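Local coordinates for tartrate dehydrogenase/decarboxylase (Pseudomonas putida, PDB 3FLK), which oxidises tartrate with NAD, also converts meso-tartrate to D-glycerate, and catalyses the oxidative decarboxylation of D-malate to pyruvate, at residues A[264-269]-A[305-310]; A[28-33]-A[355-360]; A[65-70]-A[99-104]; A[176-181]-A[238-243]; A[332-337]-A[341-346]. The protein carries 1 engineered substitution. All coordinates share one frame; numbering follows the deposited sequence.

Contact 1 of 5, residues A[264-269]-A[305-310]; sequences IAPSAN and GALMLE
Leu307 reaches Pro266 and Ala268 with one methyl, CD1, and that single atom accounts for the close packing here. It sits 3.9 Å from both CB and CG of Pro266, so it rests against the CB-CG bond of the ring, and the two side chains run at about a right angle to each other. Two residues further along the strand, Ala268 CB follows at 4.3 Å from Leu307 CD1. The intervening Ser267 points away from the helix, and its OG is bonded to Glu281 O in the neighbouring strand 278-282. This is helix-on-sheet packing: strand 266-270, an inner member of the large mixed sheet, passes under helix 299-313 with local axes 8.3 Å apart and 35° between their directions. On the tight side Trp303 and Ser304 of the same helix also touch Pro266, and Ser304 OG has a weak bond from Ser267 N. The other branch is looser. In Leu307, chi1 of -64° sets CG anti to the carbonyl carbon and chi2 of 179° extends CD1 to the strand, while CD2 stays 5.4 Å from Pro266 CG. The leucine is partly exposed, and a sulfate, probably from the crystallisation liquor, lies about 3 Å from its side chain. Since every close side-chain pair between the segments is carbon against carbon, burial and shape set their spacing, and such a contact would probably tolerate small shifts.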
# COMPACT_ATOMS: atom_id res chain seq x y z
N ILE A 264 -5.03 14.65 -10.61
CA ILE A 264 -4.41 14.80 -11.94
C ILE A 264 -4.03 13.47 -12.62
O ILE A 264 -3.74 13.45 -13.82
CB ILE A 264 -3.18 15.75 -11.91
CG1 ILE A 264 -2.02 15.13 -11.12
CG2 ILE A 264 -3.56 17.14 -11.37
CD1 ILE A 264 -0.67 15.77 -11.39
N ALA A 265 -4.05 12.38 -11.85
CA ALA A 265 -3.52 11.09 -12.31
C ALA A 265 -4.42 10.38 -13.32
O ALA A 265 -5.54 9.99 -12.99
CB ALA A 265 -3.24 10.19 -11.11
N PRO A 266 -3.93 10.22 -14.56
CA PRO A 266 -4.69 9.54 -15.61
C PRO A 266 -4.39 8.04 -15.67
O PRO A 266 -3.43 7.57 -15.06
CB PRO A 266 -4.16 10.22 -16.87
CG PRO A 266 -2.72 10.44 -16.57
CD PRO A 266 -2.62 10.68 -15.07
N SER A 267 -5.21 7.31 -16.42
CA SER A 267 -4.95 5.90 -16.66
C SER A 267 -5.39 5.43 -18.04
O SER A 267 -6.46 5.82 -18.53
CB SER A 267 -5.57 5.03 -15.57
OG SER A 267 -6.94 4.79 -15.81
N ALA A 268 -4.55 4.61 -18.65
CA ALA A 268 -4.85 4.00 -19.94
C ALA A 268 -4.99 2.49 -19.74
O ALA A 268 -4.02 1.82 -19.36
CB ALA A 268 -3.74 4.31 -20.93
N ASN A 269 -6.19 1.97 -19.97
CA ASN A 269 -6.47 0.54 -19.93
C ASN A 269 -6.36 -0.02 -21.34
O ASN A 269 -7.32 0.01 -22.11
CB ASN A 269 -7.86 0.25 -19.35
CG ASN A 269 -8.01 0.71 -17.91
OD1 ASN A 269 -8.10 -0.10 -17.00
ND2 ASN A 269 -8.06 2.03 -17.70
N GLY A 305 -7.59 11.83 -21.73
CA GLY A 305 -7.98 12.12 -23.11
C GLY A 305 -6.78 12.28 -24.02
O GLY A 305 -6.79 11.78 -25.15
N ALA A 306 -5.76 12.97 -23.53
CA ALA A 306 -4.50 13.12 -24.25
C ALA A 306 -3.84 11.77 -24.53
O ALA A 306 -3.34 11.53 -25.63
CB ALA A 306 -3.55 14.04 -23.50
N LEU A 307 -3.85 10.89 -23.52
CA LEU A 307 -3.33 9.53 -23.67
C LEU A 307 -4.11 8.75 -24.73
O LEU A 307 -3.52 7.98 -25.49
CB LEU A 307 -3.36 8.77 -22.33
CG LEU A 307 -2.49 9.29 -21.18
CD1 LEU A 307 -2.68 8.41 -19.95
CD2 LEU A 307 -1.02 9.36 -21.57
N MSE A 308 -5.42 8.97 -24.76
CA MSE A 308 -6.31 8.34 -25.74
C MSE A 308 -5.95 8.73 -27.17
O MSE A 308 -5.91 7.87 -28.06
CB MSE A 308 -7.77 8.70 -25.43
CG MSE A 308 -8.78 8.05 -26.36
SE MSE A 308 -10.59 8.22 -25.69
CE MSE A 308 -11.53 7.34 -27.12
N LEU A 309 -5.68 10.01 -27.39
CA LEU A 309 -5.31 10.51 -28.72
C LEU A 309 -3.94 9.99 -29.14
O LEU A 309 -3.75 9.62 -30.30
CB LEU A 309 -5.32 12.05 -28.76
CG LEU A 309 -6.66 12.76 -28.55
CD1 LEU A 309 -6.49 14.26 -28.76
CD2 LEU A 309 -7.76 12.21 -29.46
N GLU A 310 -3.01 9.94 -28.19
CA GLU A 310 -1.68 9.39 -28.43
C GLU A 310 -1.77 7.92 -28.87
O GLU A 310 -1.09 7.52 -29.82
CB GLU A 310 -0.82 9.52 -27.16
CG GLU A 310 0.67 9.25 -27.37
CD GLU A 310 1.48 9.45 -26.10
OE1 GLU A 310 1.07 8.94 -25.03
OE2 GLU A 310 2.54 10.11 -26.17

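Contact 2 of 5, residues A[28-33]-A[355-360]; sequences LEAAAL and AISDTL
Ala355 O is gripped by two donors within the helix whose Ser357 and Leu360 meet Ala30: Thr359 OG1 at 2.7 Å and Thr359 N at 3.0 Å from Ala355 O. They arrive from opposite faces of the carbonyl plane, the hydroxyl tilted 27° out of it, so the threonine side chain is tied back to its own helix. Across the interface the closest pair is small: Ser357, its OG anti to the backbone N (chi1 -168°), sets that oxygen against Ala30 CB at 3.4 Å. Segments 28-33 of helix 17-35 and 355-360 of helix 349-361 run almost parallel, 9° apart in direction with axes 9.3 Å from each other, and the contact thereby brings the beginning and the end of the chain together in this member of the isocitrate and isopropylmalate dehydrogenase family. One turn on from Ser357, Leu360 lays its two methyls on the backbone and side chains of Ala30 and Ala31. CD2 rests 3.8 Å from Ala30 O and 3.9 Å from Ala31 CA, whereas CD1 goes to Ala31 CB at 4.2 Å. Met326 of helix 317-336 covers another part of Leu360, and Leu360 O accepts a hydrogen bond from Lys34 NZ.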
# COMPACT_ATOMS: atom_id res chain seq x y z
N LEU A 28 -10.68 18.02 -25.65
CA LEU A 28 -10.48 17.15 -26.81
C LEU A 28 -11.04 17.78 -28.09
O LEU A 28 -10.41 17.68 -29.15
CB LEU A 28 -11.12 15.77 -26.59
CG LEU A 28 -10.43 14.79 -25.64
CD1 LEU A 28 -11.34 13.60 -25.38
CD2 LEU A 28 -9.10 14.32 -26.19
N GLU A 29 -12.21 18.40 -27.99
CA GLU A 29 -12.82 19.09 -29.13
C GLU A 29 -12.01 20.31 -29.56
O GLU A 29 -11.92 20.60 -30.75
CB GLU A 29 -14.28 19.46 -28.82
CG GLU A 29 -15.25 18.28 -28.90
CD GLU A 29 -16.66 18.60 -28.42
OE1 GLU A 29 -16.84 19.53 -27.60
OE2 GLU A 29 -17.60 17.89 -28.84
N ALA A 30 -11.41 21.00 -28.60
CA ALA A 30 -10.50 22.11 -28.88
C ALA A 30 -9.21 21.61 -29.55
O ALA A 30 -8.69 22.25 -30.46
CB ALA A 30 -10.18 22.88 -27.61
N ALA A 31 -8.72 20.46 -29.09
CA ALA A 31 -7.55 19.82 -29.69
C ALA A 31 -7.86 19.33 -31.11
O ALA A 31 -7.01 19.44 -32.00
CB ALA A 31 -7.06 18.67 -28.82
N ALA A 32 -9.07 18.80 -31.30
CA ALA A 32 -9.50 18.30 -32.61
C ALA A 32 -9.57 19.42 -33.64
O ALA A 32 -9.10 19.26 -34.77
CB ALA A 32 -10.85 17.59 -32.49
N LEU A 33 -10.14 20.55 -33.24
CA LEU A 33 -10.24 21.73 -34.09
C LEU A 33 -8.86 22.25 -34.50
O LEU A 33 -8.61 22.53 -35.67
CB LEU A 33 -11.04 22.83 -33.38
CG LEU A 33 -11.25 24.17 -34.10
CD1 LEU A 33 -12.24 24.04 -35.25
CD2 LEU A 33 -11.71 25.24 -33.11
N ALA A 355 -10.09 27.07 -18.81
CA ALA A 355 -8.73 27.61 -18.81
C ALA A 355 -7.75 26.77 -19.64
O ALA A 355 -6.91 27.31 -20.35
CB ALA A 355 -8.22 27.78 -17.38
N ILE A 356 -7.86 25.45 -19.54
CA ILE A 356 -7.01 24.54 -20.31
C ILE A 356 -7.37 24.60 -21.79
O ILE A 356 -6.49 24.67 -22.65
CB ILE A 356 -7.08 23.08 -19.77
CG1 ILE A 356 -6.52 23.02 -18.34
CG2 ILE A 356 -6.31 22.12 -20.69
CD1 ILE A 356 -6.85 21.74 -17.57
N SER A 357 -8.67 24.60 -22.08
CA SER A 357 -9.18 24.70 -23.45
C SER A 357 -8.72 26.00 -24.13
O SER A 357 -8.26 25.98 -25.28
CB SER A 357 -10.70 24.60 -23.46
OG SER A 357 -11.19 24.42 -24.77
N ASP A 358 -8.83 27.12 -23.41
CA ASP A 358 -8.41 28.42 -23.94
C ASP A 358 -6.90 28.51 -24.15
O ASP A 358 -6.44 29.02 -25.17
CB ASP A 358 -8.86 29.56 -23.02
CG ASP A 358 -8.49 30.93 -23.57
OD1 ASP A 358 -8.76 31.19 -24.76
OD2 ASP A 358 -7.91 31.74 -22.81
N THR A 359 -6.13 28.02 -23.17
CA THR A 359 -4.67 27.98 -23.26
C THR A 359 -4.23 27.16 -24.47
O THR A 359 -3.32 27.57 -25.20
CB THR A 359 -4.05 27.41 -21.96
OG1 THR A 359 -4.44 28.23 -20.85
CG2 THR A 359 -2.53 27.38 -22.03
N LEU A 360 -4.87 26.02 -24.68
CA LEU A 360 -4.57 25.14 -25.81
C LEU A 360 -4.80 25.85 -27.15
O LEU A 360 -3.95 25.78 -28.04
CB LEU A 360 -5.40 23.85 -25.73
CG LEU A 360 -5.09 22.71 -26.71
CD1 LEU A 360 -5.38 21.38 -26.05
CD2 LEU A 360 -5.88 22.85 -28.00

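Contact 3 of 5, residues A[65-70]-A[99-104]; sequences EQLKQY and REFDQY
The Phe101 ring points its outer end at Leu67 and Lys68, meeting the first at its edge and the second obliquely. It stands where a Schellman motif ends helix 94-100: Asp102, at positive phi, follows Phe101, with Gln103 N bonded back to Arg98 O and a weak bond from Asp102 N to Arg99 O. The facing residues belong to helix 63-67 and the type I turn from Leu67 to Tyr70. Leu67 CB lies close to the ring plane, 4.0 Å from both CE2 and CZ of Phe101. Lys68 comes in at a slant, with CG 3.9 Å from Phe101 CE1. Its chain bends at both outer torsions (chi3 -89°, chi4 -74°), folding the ammonium back so that NZ is 4.1 Å from the same CE1. On a further edge of the ring, Gln103 NE2 lies in plane and donates to Pro277 O, while Trp63 meets Phe101 with ring planes at about 60°. Truncating Phe101 to an alanine would probably open a gap beside Leu67 CB and leave the aliphatic part of Lys68 free to turn. Ile73 of strand 72-77, an inner strand of the mixed sheet, touches both Leu67 and Phe101, which places the pair against that sheet. The charged atoms nearby do not meet: Lys68 NZ remains 6.9 Å from Glu100 OE1.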
# COMPACT_ATOMS: atom_id res chain seq x y z
N GLU A 65 -21.44 -5.80 -27.56
CA GLU A 65 -21.85 -5.64 -28.95
C GLU A 65 -21.87 -4.15 -29.33
O GLU A 65 -21.42 -3.78 -30.41
CB GLU A 65 -23.24 -6.27 -29.15
CG GLU A 65 -23.85 -6.12 -30.53
CD GLU A 65 -25.34 -6.44 -30.54
OE1 GLU A 65 -25.70 -7.64 -30.45
OE2 GLU A 65 -26.15 -5.49 -30.62
N GLN A 66 -22.38 -3.32 -28.43
CA GLN A 66 -22.48 -1.88 -28.67
C GLN A 66 -21.13 -1.18 -28.67
O GLN A 66 -20.86 -0.35 -29.55
CB GLN A 66 -23.41 -1.23 -27.64
CG GLN A 66 -24.86 -1.68 -27.72
CD GLN A 66 -25.78 -0.88 -26.81
OE1 GLN A 66 -25.81 0.35 -26.85
NE2 GLN A 66 -26.54 -1.59 -25.97
N LEU A 67 -20.27 -1.51 -27.71
CA LEU A 67 -18.99 -0.81 -27.55
C LEU A 67 -17.91 -1.25 -28.54
O LEU A 67 -16.96 -0.50 -28.77
CB LEU A 67 -18.49 -0.92 -26.11
CG LEU A 67 -19.33 -0.24 -25.02
CD1 LEU A 67 -18.62 -0.37 -23.69
CD2 LEU A 67 -19.62 1.23 -25.33
N LYS A 68 -18.05 -2.44 -29.11
CA LYS A 68 -17.11 -2.92 -30.13
C LYS A 68 -17.18 -2.12 -31.43
O LYS A 68 -16.27 -2.19 -32.26
CB LYS A 68 -17.30 -4.42 -30.40
CG LYS A 68 -16.48 -5.31 -29.48
CD LYS A 68 -16.28 -6.71 -30.07
CE LYS A 68 -17.40 -7.66 -29.68
NZ LYS A 68 -17.31 -8.10 -28.26
N GLN A 69 -18.26 -1.35 -31.60
CA GLN A 69 -18.43 -0.47 -32.76
C GLN A 69 -17.65 0.83 -32.60
O GLN A 69 -17.63 1.67 -33.51
CB GLN A 69 -19.92 -0.16 -32.99
CG GLN A 69 -20.87 -1.36 -32.88
CD GLN A 69 -20.41 -2.57 -33.69
OE1 GLN A 69 -20.20 -3.65 -33.13
NE2 GLN A 69 -20.23 -2.39 -34.99
N TYR A 70 -16.99 1.00 -31.45
CA TYR A 70 -16.23 2.21 -31.15
C TYR A 70 -14.73 1.96 -31.10
O TYR A 70 -14.28 0.85 -30.80
CB TYR A 70 -16.73 2.84 -29.84
CG TYR A 70 -18.14 3.38 -29.95
CD1 TYR A 70 -18.36 4.72 -30.26
CD2 TYR A 70 -19.24 2.55 -29.76
CE1 TYR A 70 -19.65 5.22 -30.37
CE2 TYR A 70 -20.54 3.04 -29.87
CZ TYR A 70 -20.73 4.38 -30.17
OH TYR A 70 -22.01 4.87 -30.28
N ARG A 99 -11.68 -6.84 -18.43
CA ARG A 99 -11.42 -8.27 -18.61
C ARG A 99 -11.93 -8.82 -19.94
O ARG A 99 -11.20 -9.55 -20.62
CB ARG A 99 -11.96 -9.07 -17.41
CG ARG A 99 -11.23 -8.68 -16.14
CD ARG A 99 -11.65 -9.44 -14.90
NE ARG A 99 -10.79 -9.05 -13.79
CZ ARG A 99 -10.54 -9.79 -12.71
NH1 ARG A 99 -11.08 -10.99 -12.56
NH2 ARG A 99 -9.72 -9.31 -11.78
N GLU A 100 -13.14 -8.44 -20.33
CA GLU A 100 -13.72 -8.94 -21.58
C GLU A 100 -13.13 -8.29 -22.84
O GLU A 100 -13.16 -8.88 -23.91
CB GLU A 100 -15.24 -8.87 -21.56
CG GLU A 100 -15.86 -9.96 -20.69
CD GLU A 100 -17.36 -9.89 -20.59
OE1 GLU A 100 -18.03 -9.75 -21.64
OE2 GLU A 100 -17.88 -9.99 -19.46
N PHE A 101 -12.60 -7.07 -22.70
CA PHE A 101 -11.87 -6.44 -23.79
C PHE A 101 -10.37 -6.65 -23.66
O PHE A 101 -9.58 -6.02 -24.37
CB PHE A 101 -12.21 -4.94 -23.91
CG PHE A 101 -13.60 -4.67 -24.44
CD1 PHE A 101 -14.29 -5.64 -25.18
CD2 PHE A 101 -14.21 -3.44 -24.21
CE1 PHE A 101 -15.57 -5.39 -25.67
CE2 PHE A 101 -15.49 -3.18 -24.71
CZ PHE A 101 -16.17 -4.16 -25.43
N ASP A 102 -9.99 -7.54 -22.74
CA ASP A 102 -8.59 -7.93 -22.51
C ASP A 102 -7.63 -6.74 -22.47
O ASP A 102 -6.60 -6.72 -23.16
CB ASP A 102 -8.14 -8.98 -23.53
CG ASP A 102 -7.06 -9.90 -22.98
OD1 ASP A 102 -7.11 -10.26 -21.78
OD2 ASP A 102 -6.16 -10.28 -23.76
N GLN A 103 -7.99 -5.75 -21.66
CA GLN A 103 -7.19 -4.54 -21.49
C GLN A 103 -6.15 -4.79 -20.40
O GLN A 103 -6.21 -4.18 -19.33
CB GLN A 103 -8.11 -3.35 -21.14
CG GLN A 103 -9.12 -3.01 -22.23
CD GLN A 103 -10.24 -2.07 -21.77
OE1 GLN A 103 -10.40 -1.80 -20.58
NE2 GLN A 103 -11.02 -1.59 -22.73
N TYR A 104 -5.20 -5.68 -20.68
CA TYR A 104 -4.32 -6.21 -19.63
C TYR A 104 -3.27 -5.25 -19.08
O TYR A 104 -2.75 -5.45 -17.99
CB TYR A 104 -3.70 -7.56 -20.04
CG TYR A 104 -2.77 -7.51 -21.23
CD1 TYR A 104 -1.41 -7.26 -21.05
CD2 TYR A 104 -3.23 -7.75 -22.52
CE1 TYR A 104 -0.53 -7.23 -22.14
CE2 TYR A 104 -2.36 -7.73 -23.62
CZ TYR A 104 -1.02 -7.46 -23.41
OH TYR A 104 -0.15 -7.43 -24.48

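Contact 4 of 5, residues A[176-181]-A[238-243]; sequences FDLAEK and FDVVVA
At Val240, chi1 of 176° puts CG1 opposite the backbone N and leaves CG2 beside it, where it faces Ala179. Leu178 is turned so that CG lies opposite its own N (chi1 -171°), and with chi2 at 64° its CD2 is directed toward the same valine. The result is helix-on-sheet packing in the alpha/beta fold: helix 165-181 covers one face of the mixed sheet above strand 240-243, which runs between strands 129-135 and 186-191. The small side chain of Ala179 is consistent with the close approach of the backbones, the CA atoms of Ala179 and Val240 being 6.2 Å apart. Val240 CG2 is the main point of touch, 4.0 Å from Ala179 CB. Leu178 CD2 approaches more loosely, at 4.5 Å from Val240 CG2, and a little further from the other branch, 4.6 Å from Val240 CG1. The helix also spans the flanking strands, for Leu178 rests on Val131 and Val133 while Ala179 rests on Val187, and earlier on it Ala175 packs against both Val240 and Val242. All close pairs across the two segments are aliphatic. Polar ties lie at the margin, where Asp239 OD2 makes a salt bridge with Arg182 NE just past the helical segment. Val240 CG2 touches the helix backbone as well as the methyl, lying 4.0 Å from Ala179 CA.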
# COMPACT_ATOMS: atom_id res chain seq x y z
N PHE A 176 9.07 -4.12 -19.43
CA PHE A 176 10.47 -4.15 -19.87
C PHE A 176 10.66 -3.51 -21.24
O PHE A 176 11.65 -2.80 -21.46
CB PHE A 176 11.04 -5.58 -19.83
CG PHE A 176 11.56 -5.98 -18.48
CD1 PHE A 176 12.89 -5.76 -18.15
CD2 PHE A 176 10.72 -6.56 -17.54
CE1 PHE A 176 13.38 -6.11 -16.89
CE2 PHE A 176 11.20 -6.92 -16.28
CZ PHE A 176 12.54 -6.70 -15.96
N ASP A 177 9.72 -3.73 -22.16
CA ASP A 177 9.71 -3.06 -23.46
C ASP A 177 9.65 -1.54 -23.30
O ASP A 177 10.35 -0.80 -23.99
CB ASP A 177 8.55 -3.54 -24.33
CG ASP A 177 8.80 -4.89 -24.97
OD1 ASP A 177 9.96 -5.35 -25.00
OD2 ASP A 177 7.83 -5.51 -25.47
N LEU A 178 8.80 -1.08 -22.36
CA LEU A 178 8.65 0.34 -22.07
C LEU A 178 9.93 0.94 -21.50
O LEU A 178 10.39 1.99 -21.95
CB LEU A 178 7.47 0.56 -21.10
CG LEU A 178 6.98 1.99 -20.81
CD1 LEU A 178 6.42 2.66 -22.05
CD2 LEU A 178 5.94 1.97 -19.71
N ALA A 179 10.52 0.24 -20.52
CA ALA A 179 11.79 0.65 -19.92
C ALA A 179 12.91 0.77 -20.96
O ALA A 179 13.72 1.69 -20.89
CB ALA A 179 12.19 -0.31 -18.82
N GLU A 180 12.94 -0.16 -21.90
CA GLU A 180 13.94 -0.17 -22.98
C GLU A 180 13.87 1.12 -23.82
O GLU A 180 14.90 1.65 -24.23
CB GLU A 180 13.76 -1.41 -23.86
CG GLU A 180 14.77 -1.57 -25.01
CD GLU A 180 16.18 -1.87 -24.53
OE1 GLU A 180 16.35 -2.67 -23.59
OE2 GLU A 180 17.14 -1.30 -25.11
N LYS A 181 12.65 1.60 -24.07
CA LYS A 181 12.42 2.82 -24.84
C LYS A 181 12.77 4.10 -24.08
O LYS A 181 13.01 5.15 -24.68
CB LYS A 181 10.96 2.91 -25.28
CG LYS A 181 10.53 1.90 -26.33
CD LYS A 181 9.28 2.41 -27.04
CE LYS A 181 8.49 1.29 -27.69
NZ LYS A 181 7.59 0.60 -26.71
N PHE A 238 12.74 5.78 -9.03
CA PHE A 238 11.80 5.02 -9.86
C PHE A 238 11.62 5.59 -11.26
O PHE A 238 11.63 6.81 -11.45
CB PHE A 238 10.45 4.87 -9.14
CG PHE A 238 10.58 4.29 -7.76
CD1 PHE A 238 10.87 2.93 -7.59
CD2 PHE A 238 10.46 5.09 -6.64
CE1 PHE A 238 11.01 2.39 -6.32
CE2 PHE A 238 10.60 4.56 -5.36
CZ PHE A 238 10.88 3.21 -5.20
N ASP A 239 11.46 4.69 -12.23
CA ASP A 239 11.13 5.07 -13.60
C ASP A 239 9.95 4.26 -14.12
O ASP A 239 8.91 4.82 -14.46
CB ASP A 239 12.33 4.93 -14.53
CG ASP A 239 12.12 5.63 -15.86
OD1 ASP A 239 11.96 6.87 -15.86
OD2 ASP A 239 12.09 4.95 -16.90
N VAL A 240 10.13 2.94 -14.21
CA VAL A 240 9.03 2.03 -14.55
C VAL A 240 8.78 1.11 -13.36
O VAL A 240 9.70 0.43 -12.90
CB VAL A 240 9.33 1.20 -15.83
CG1 VAL A 240 8.21 0.19 -16.10
CG2 VAL A 240 9.51 2.11 -17.04
N VAL A 241 7.56 1.13 -12.85
CA VAL A 241 7.17 0.27 -11.74
C VAL A 241 6.10 -0.71 -12.22
O VAL A 241 5.00 -0.31 -12.61
CB VAL A 241 6.67 1.08 -10.51
CG1 VAL A 241 6.37 0.15 -9.33
CG2 VAL A 241 7.69 2.13 -10.10
N VAL A 242 6.43 -2.00 -12.20
CA VAL A 242 5.51 -3.05 -12.63
C VAL A 242 4.94 -3.78 -11.41
O VAL A 242 5.67 -4.09 -10.46
CB VAL A 242 6.17 -4.02 -13.67
CG1 VAL A 242 7.34 -4.80 -13.07
CG2 VAL A 242 5.12 -4.95 -14.30
N ALA A 243 3.64 -4.03 -11.44
CA ALA A 243 2.93 -4.54 -10.27
C ALA A 243 1.68 -5.34 -10.63
O ALA A 243 1.14 -5.19 -11.73
CB ALA A 243 2.57 -3.39 -9.32

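Contact 5 of 5, residues A[332-337]-A[341-346]; sequences RVIADG and PDMGGT
Ile334 and Met343, a selenomethionine in this crystal, form the apolar half of the contact, which sits where a Schellman motif ends helix 317-336 and the chain turns back through a loop. The terminal methyl of Met343 is cradled by three carbons of the isoleucine: CE lies 3.9 Å from Ile334 CD1, 3.9 Å from CG1 and 4.0 Å from CG2 of Ile334. A bend at chi3 (80°) swings CE over, and the two side chains cross at about a right angle. Ile299 of helix 299-313 and Val116 touch both residues, extending the same apolar patch. Backbone bonding shapes the two chains separately. Gly337, with phi of 83°, closes the helix by giving its N to Ile334 O at 3.1 Å, and Gly344 N bonds to Pro341 O to round off the returning loop. Asp342 in that loop belongs to the NADH pocket; its OD1 is engaged by Thr261 OG1 and Asn297 ND2, which probably help to position it. Plain backbone packing comes next: Gly337 O lies 4.4 Å from Gly345 CA, and a CB on Gly345 would point toward the helix end and come to 3.4 Å from Gly337 O. The polar link between the two segments runs through a water, which donates to Gly337 O at 3.0 Å and accepts from Thr346 N, its oxygen 2.8 Å from that nitrogen.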
# COMPACT_ATOMS: atom_id res chain seq x y z
N ARG A 332 0.84 24.63 -18.19
CA ARG A 332 0.73 26.09 -18.10
C ARG A 332 -0.32 26.54 -17.08
O ARG A 332 -0.08 27.44 -16.28
CB ARG A 332 0.43 26.70 -19.48
CG ARG A 332 1.63 26.68 -20.42
CD ARG A 332 1.23 27.06 -21.83
NE ARG A 332 2.39 27.16 -22.72
CZ ARG A 332 2.94 28.31 -23.11
NH1 ARG A 332 2.45 29.47 -22.70
NH2 ARG A 332 4.00 28.29 -23.91
N VAL A 333 -1.48 25.88 -17.11
CA VAL A 333 -2.58 26.18 -16.20
C VAL A 333 -2.19 25.91 -14.73
O VAL A 333 -2.51 26.71 -13.84
CB VAL A 333 -3.85 25.40 -16.63
CG1 VAL A 333 -4.78 25.11 -15.47
CG2 VAL A 333 -4.59 26.16 -17.74
N ILE A 334 -1.48 24.81 -14.50
CA ILE A 334 -0.95 24.48 -13.17
C ILE A 334 0.06 25.54 -12.70
O ILE A 334 -0.01 26.01 -11.56
CB ILE A 334 -0.32 23.06 -13.13
CG1 ILE A 334 -1.42 21.99 -13.23
CG2 ILE A 334 0.50 22.87 -11.86
CD1 ILE A 334 -0.90 20.57 -13.45
N ALA A 335 0.98 25.92 -13.59
CA ALA A 335 1.96 26.97 -13.29
C ALA A 335 1.28 28.31 -12.95
O ALA A 335 1.73 29.03 -12.06
CB ALA A 335 2.93 27.15 -14.45
N ASP A 336 0.19 28.61 -13.65
CA ASP A 336 -0.59 29.84 -13.44
C ASP A 336 -1.38 29.86 -12.13
O ASP A 336 -1.74 30.93 -11.64
CB ASP A 336 -1.57 30.07 -14.60
CG ASP A 336 -0.89 30.58 -15.86
OD1 ASP A 336 0.25 31.08 -15.77
OD2 ASP A 336 -1.52 30.48 -16.93
N GLY A 337 -1.65 28.68 -11.59
CA GLY A 337 -2.51 28.55 -10.41
C GLY A 337 -3.99 28.53 -10.76
O GLY A 337 -4.84 28.70 -9.89
N PRO A 341 -9.39 23.53 -5.74
CA PRO A 341 -8.94 23.56 -4.34
C PRO A 341 -7.99 22.44 -3.90
O PRO A 341 -7.19 22.65 -2.98
CB PRO A 341 -10.25 23.50 -3.55
CG PRO A 341 -11.25 24.09 -4.47
CD PRO A 341 -10.86 23.57 -5.82
N ASP A 342 -8.06 21.27 -4.52
CA ASP A 342 -7.16 20.16 -4.18
C ASP A 342 -5.70 20.47 -4.54
O ASP A 342 -4.78 19.83 -4.02
CB ASP A 342 -7.62 18.84 -4.81
CG ASP A 342 -7.58 18.87 -6.32
OD1 ASP A 342 -6.75 18.16 -6.92
OD2 ASP A 342 -8.39 19.61 -6.92
N MSE A 343 -5.51 21.44 -5.42
CA MSE A 343 -4.17 21.91 -5.81
C MSE A 343 -3.87 23.31 -5.26
O MSE A 343 -2.89 23.94 -5.67
CB MSE A 343 -4.02 21.90 -7.33
CG MSE A 343 -4.24 20.54 -7.97
SE MSE A 343 -3.76 20.59 -9.85
CE MSE A 343 -1.83 20.42 -9.67
N GLY A 344 -4.71 23.79 -4.36
CA GLY A 344 -4.49 25.07 -3.70
C GLY A 344 -5.11 26.27 -4.39
O GLY A 344 -4.88 27.41 -3.98
N GLY A 345 -5.89 26.02 -5.44
CA GLY A 345 -6.54 27.09 -6.21
C GLY A 345 -7.97 27.35 -5.78
O GLY A 345 -8.46 26.73 -4.84
N THR A 346 -8.64 28.25 -6.48
CA THR A 346 -10.01 28.63 -6.14
C THR A 346 -10.99 28.43 -7.30
O THR A 346 -12.18 28.74 -7.17
CB THR A 346 -10.11 30.10 -5.66
OG1 THR A 346 -9.62 30.97 -6.68
CG2 THR A 346 -9.30 30.31 -4.38
O HOH W 1 -7.14 29.73 -8.35

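Overall arrangement
Contacts 1, 3 and 4 are buried, and 2 and 5 lie nearer the surface, their centres about 22 Å from that of the chain. Contacts 1 and 4 both set a helix on the same mixed sheet through aliphatic carbons alone, yet their nearest atoms are about 9 Å apart. Contact 3 brings an aromatic ring and a charged lysine together at helix 94-100 and the turn after helix 63-67, and touches contact 1 through Gln103 and Asn269. Contact 5 touches contact 2 through Val333 on Ile356 and Thr359, and both reach contact 1, Met343 of contact 5 meeting Ile264 and Leu28 of contact 2 meeting Leu309. Only contact 5 has a water bridging its two segments.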